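Local coordinates for dehydroquinate synthase (Thermus thermophilus, PDB 1UJN), which probably catalyses the conversion of DAHP to 3-dehydroquinate with release of phosphate, the second step of the chorismate pathway, using NAD and a divalent metal, at residues Pro284-Pro296 with Glu327-Leu341. Numbering follows the deposited sequence.
Sequences PPLPPLAFEDLLP and EGLLREAFAAWREEL
The F291 ring lies with one face on the backbone of helix 327-342. R331 CA sits 3.8 Å from the centroid of the F291 ring, 9° off the normal, a CH-pi contact. E327 OE1 and R331 NH2 lie at the ring edge, in its plane. The guanidinium of R331 in turn takes F291 CD2 over one face, with the two planes 65° apart. On the F334 ring, L294 CD2 covers one face as a second CH-pi contact, and R338 CG lies over the opposite face. L289 CD1 reaches F334 CZ at 3.5 Å and also meets the edge of W337. F291 is a knob in a hole formed by E327, L330, R331 and F334; its CG is anti to the backbone N (chi1 -173°), which carries the ring into this hole. In the largely helical C-terminal part of dehydroquinate synthase, the contact lays a proline-rich loop and a short, weakly bonded helical turn along the C-terminal helix, away from the predicted metal and NAD sites. L289, L294 and W337 also touch helix 231-240. W337 NE1 is hydrogen-bonded to Y253 O. L286 CD1 touches W337 CH2 at 3.5 Å. At the other end R331 forms salt bridges to two carboxylates. R331 NH1 donates to E292 OE1 (3.1 Å), from above that carboxylate's plane. R331 NH2 donates to E327 OE1 (3.3 Å). Replacing R331 with an alanine would probably leave both glutamates without their shared cation and uncover part of F291.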
# COMPACT_ATOMS: atom_id res chain seq x y z
N PRO A 284 21.55 -1.62 28.54
CA PRO A 284 20.91 -1.43 29.85
C PRO A 284 20.59 -2.78 30.50
O PRO A 284 20.16 -3.72 29.82
CB PRO A 284 19.66 -0.63 29.50
CG PRO A 284 19.33 -1.10 28.12
CD PRO A 284 20.68 -1.14 27.45
N PRO A 285 20.82 -2.89 31.81
CA PRO A 285 20.55 -4.13 32.55
C PRO A 285 19.12 -4.60 32.36
O PRO A 285 18.20 -3.79 32.26
CB PRO A 285 20.86 -3.74 33.99
CG PRO A 285 21.99 -2.77 33.82
CD PRO A 285 21.49 -1.91 32.68
N LEU A 286 18.93 -5.92 32.33
CA LEU A 286 17.62 -6.51 32.13
C LEU A 286 16.92 -6.89 33.43
O LEU A 286 17.56 -7.09 34.46
CB LEU A 286 17.74 -7.77 31.27
CG LEU A 286 18.34 -7.61 29.87
CD1 LEU A 286 18.51 -8.98 29.22
CD2 LEU A 286 17.42 -6.71 29.04
N PRO A 287 15.58 -6.99 33.39
CA PRO A 287 14.79 -7.36 34.57
C PRO A 287 14.84 -8.87 34.71
O PRO A 287 15.08 -9.58 33.74
CB PRO A 287 13.40 -6.87 34.20
CG PRO A 287 13.35 -7.15 32.72
CD PRO A 287 14.70 -6.65 32.25
N PRO A 288 14.63 -9.40 35.93
CA PRO A 288 14.68 -10.85 36.07
C PRO A 288 13.76 -11.54 35.07
O PRO A 288 12.66 -11.07 34.79
CB PRO A 288 14.27 -11.08 37.53
CG PRO A 288 13.46 -9.85 37.87
CD PRO A 288 14.23 -8.75 37.19
N LEU A 289 14.22 -12.66 34.53
CA LEU A 289 13.45 -13.40 33.55
C LEU A 289 13.67 -14.91 33.69
O LEU A 289 14.79 -15.36 33.89
CB LEU A 289 13.83 -12.93 32.14
CG LEU A 289 15.24 -12.33 32.01
CD1 LEU A 289 16.29 -13.41 32.27
CD2 LEU A 289 15.41 -11.73 30.62
N ALA A 290 12.59 -15.66 33.59
CA ALA A 290 12.66 -17.11 33.70
C ALA A 290 12.33 -17.72 32.35
O ALA A 290 11.58 -17.13 31.57
CB ALA A 290 11.68 -17.61 34.76
N PHE A 291 12.88 -18.89 32.07
CA PHE A 291 12.63 -19.55 30.80
C PHE A 291 11.14 -19.79 30.59
O PHE A 291 10.63 -19.68 29.47
CB PHE A 291 13.37 -20.89 30.74
CG PHE A 291 13.28 -21.56 29.40
CD1 PHE A 291 13.93 -21.02 28.30
CD2 PHE A 291 12.53 -22.72 29.23
CE1 PHE A 291 13.84 -21.63 27.05
CE2 PHE A 291 12.43 -23.33 27.99
CZ PHE A 291 13.09 -22.78 26.89
N GLU A 292 10.44 -20.11 31.68
CA GLU A 292 9.00 -20.38 31.61
C GLU A 292 8.20 -19.14 31.24
O GLU A 292 7.16 -19.24 30.58
CB GLU A 292 8.51 -20.93 32.95
CG GLU A 292 9.27 -22.15 33.45
CD GLU A 292 10.61 -21.79 34.07
OE1 GLU A 292 11.40 -22.71 34.37
OE2 GLU A 292 10.88 -20.58 34.26
N ASP A 293 8.67 -17.97 31.67
CA ASP A 293 7.98 -16.72 31.37
C ASP A 293 8.44 -16.18 30.02
O ASP A 293 7.95 -15.15 29.55
CB ASP A 293 8.27 -15.69 32.46
CG ASP A 293 7.91 -16.19 33.85
OD1 ASP A 293 6.76 -16.62 34.04
OD2 ASP A 293 8.79 -16.16 34.74
N LEU A 294 9.38 -16.88 29.40
CA LEU A 294 9.91 -16.48 28.10
C LEU A 294 9.04 -17.04 26.98
O LEU A 294 8.63 -16.31 26.07
CB LEU A 294 11.34 -17.00 27.94
CG LEU A 294 12.06 -16.62 26.65
CD1 LEU A 294 12.31 -15.12 26.63
CD2 LEU A 294 13.38 -17.37 26.55
N LEU A 295 8.77 -18.34 27.05
CA LEU A 295 7.97 -19.05 26.06
C LEU A 295 6.85 -18.22 25.43
O LEU A 295 6.69 -18.21 24.21
CB LEU A 295 7.38 -20.32 26.68
CG LEU A 295 8.39 -21.36 27.17
CD1 LEU A 295 7.65 -22.49 27.87
CD2 LEU A 295 9.20 -21.89 26.00
N PRO A 296 6.05 -17.51 26.26
CA PRO A 296 4.96 -16.70 25.72
C PRO A 296 5.40 -15.78 24.58
O PRO A 296 4.74 -15.71 23.54
CB PRO A 296 4.49 -15.91 26.94
CG PRO A 296 4.69 -16.89 28.04
CD PRO A 296 6.07 -17.46 27.73
N GLU A 327 13.47 -28.11 23.45
CA GLU A 327 13.30 -27.17 24.55
C GLU A 327 14.43 -27.31 25.56
O GLU A 327 14.86 -26.32 26.16
CB GLU A 327 11.96 -27.39 25.25
CG GLU A 327 11.74 -26.49 26.46
CD GLU A 327 10.38 -26.70 27.11
OE1 GLU A 327 10.12 -26.07 28.16
OE2 GLU A 327 9.58 -27.50 26.58
N GLY A 328 14.91 -28.54 25.74
CA GLY A 328 15.99 -28.78 26.67
C GLY A 328 17.26 -28.02 26.32
O GLY A 328 18.00 -27.60 27.20
N LEU A 329 17.49 -27.84 25.02
CA LEU A 329 18.66 -27.12 24.54
C LEU A 329 18.47 -25.62 24.77
O LEU A 329 19.39 -24.93 25.21
CB LEU A 329 18.87 -27.40 23.05
CG LEU A 329 20.17 -26.96 22.38
CD1 LEU A 329 20.31 -27.67 21.04
CD2 LEU A 329 20.20 -25.45 22.19
N LEU A 330 17.27 -25.13 24.48
CA LEU A 330 16.96 -23.72 24.67
C LEU A 330 17.03 -23.37 26.15
O LEU A 330 17.55 -22.32 26.54
CB LEU A 330 15.55 -23.42 24.15
CG LEU A 330 15.28 -23.77 22.68
CD1 LEU A 330 13.79 -23.60 22.40
CD2 LEU A 330 16.11 -22.88 21.76
N ARG A 331 16.51 -24.27 26.99
CA ARG A 331 16.51 -24.07 28.42
C ARG A 331 17.94 -23.98 28.93
O ARG A 331 18.29 -23.12 29.73
CB ARG A 331 15.80 -25.26 29.07
CG ARG A 331 15.38 -24.97 30.51
CD ARG A 331 14.61 -26.13 31.13
NE ARG A 331 13.20 -26.08 30.73
CZ ARG A 331 12.36 -25.38 31.52
NH1 ARG A 331 12.82 -24.76 32.59
NH2 ARG A 331 11.07 -25.29 31.19
N GLU A 332 18.78 -24.90 28.45
CA GLU A 332 20.19 -24.95 28.82
C GLU A 332 20.91 -23.67 28.40
O GLU A 332 21.66 -23.08 29.17
CB GLU A 332 20.85 -26.15 28.13
CG GLU A 332 22.34 -26.31 28.38
CD GLU A 332 22.64 -27.10 29.64
OE1 GLU A 332 22.15 -28.24 29.76
OE2 GLU A 332 23.38 -26.58 30.51
N ALA A 333 20.67 -23.25 27.16
CA ALA A 333 21.31 -22.05 26.63
C ALA A 333 20.86 -20.80 27.38
O ALA A 333 21.66 -19.89 27.62
CB ALA A 333 20.99 -21.90 25.15
N PHE A 334 19.58 -20.74 27.74
CA PHE A 334 19.06 -19.57 28.45
C PHE A 334 19.75 -19.47 29.81
O PHE A 334 20.10 -18.37 30.26
CB PHE A 334 17.55 -19.68 28.64
CG PHE A 334 16.91 -18.39 29.11
CD1 PHE A 334 16.91 -17.27 28.29
CD2 PHE A 334 16.32 -18.31 30.36
CE1 PHE A 334 16.34 -16.07 28.72
CE2 PHE A 334 15.74 -17.12 30.81
CZ PHE A 334 15.75 -16.00 29.98
N ALA A 335 19.93 -20.61 30.47
CA ALA A 335 20.59 -20.63 31.78
C ALA A 335 22.02 -20.11 31.64
O ALA A 335 22.48 -19.32 32.46
CB ALA A 335 20.58 -22.04 32.35
N ALA A 336 22.72 -20.57 30.61
CA ALA A 336 24.10 -20.13 30.39
C ALA A 336 24.10 -18.66 30.00
O ALA A 336 25.00 -17.90 30.38
CB ALA A 336 24.74 -20.96 29.29
N TRP A 337 23.10 -18.26 29.23
CA TRP A 337 22.95 -16.87 28.78
C TRP A 337 22.83 -15.98 30.02
O TRP A 337 23.50 -14.95 30.12
CB TRP A 337 21.71 -16.77 27.90
CG TRP A 337 21.36 -15.39 27.39
CD1 TRP A 337 21.88 -14.75 26.30
CD2 TRP A 337 20.37 -14.52 27.93
NE1 TRP A 337 21.25 -13.54 26.11
CE2 TRP A 337 20.32 -13.37 27.10
CE3 TRP A 337 19.50 -14.60 29.03
CZ2 TRP A 337 19.43 -12.31 27.34
CZ3 TRP A 337 18.62 -13.55 29.27
CH2 TRP A 337 18.59 -12.42 28.43
N ARG A 338 21.98 -16.38 30.96
CA ARG A 338 21.78 -15.62 32.19
C ARG A 338 23.10 -15.47 32.95
O ARG A 338 23.45 -14.38 33.38
CB ARG A 338 20.76 -16.30 33.10
CG ARG A 338 19.31 -16.16 32.65
CD ARG A 338 18.38 -16.80 33.67
NE ARG A 338 18.34 -16.02 34.91
CZ ARG A 338 17.81 -16.44 36.05
NH1 ARG A 338 17.26 -17.65 36.12
NH2 ARG A 338 17.82 -15.66 37.12
N GLU A 339 23.83 -16.57 33.10
CA GLU A 339 25.10 -16.54 33.81
C GLU A 339 26.10 -15.64 33.09
O GLU A 339 26.84 -14.89 33.72
CB GLU A 339 25.68 -17.95 33.93
CG GLU A 339 24.88 -18.88 34.84
CD GLU A 339 24.75 -18.35 36.26
OE1 GLU A 339 25.79 -18.02 36.88
OE2 GLU A 339 23.61 -18.26 36.77
N GLU A 340 26.12 -15.71 31.76
CA GLU A 340 27.02 -14.89 30.96
C GLU A 340 26.76 -13.41 31.23
O GLU A 340 27.69 -12.61 31.29
CB GLU A 340 26.82 -15.18 29.47
CG GLU A 340 27.52 -16.44 28.99
CD GLU A 340 28.93 -16.18 28.51
OE1 GLU A 340 29.50 -15.13 28.88
OE2 GLU A 340 29.48 -17.03 27.78
N LEU A 341 25.48 -13.05 31.39
CA LEU A 341 25.10 -11.66 31.65
C LEU A 341 25.31 -11.27 33.11
O LEU A 341 25.72 -10.14 33.39
CB LEU A 341 23.64 -11.44 31.27
CG LEU A 341 23.30 -11.55 29.78
CD1 LEU A 341 21.84 -11.19 29.57
CD2 LEU A 341 24.20 -10.63 28.98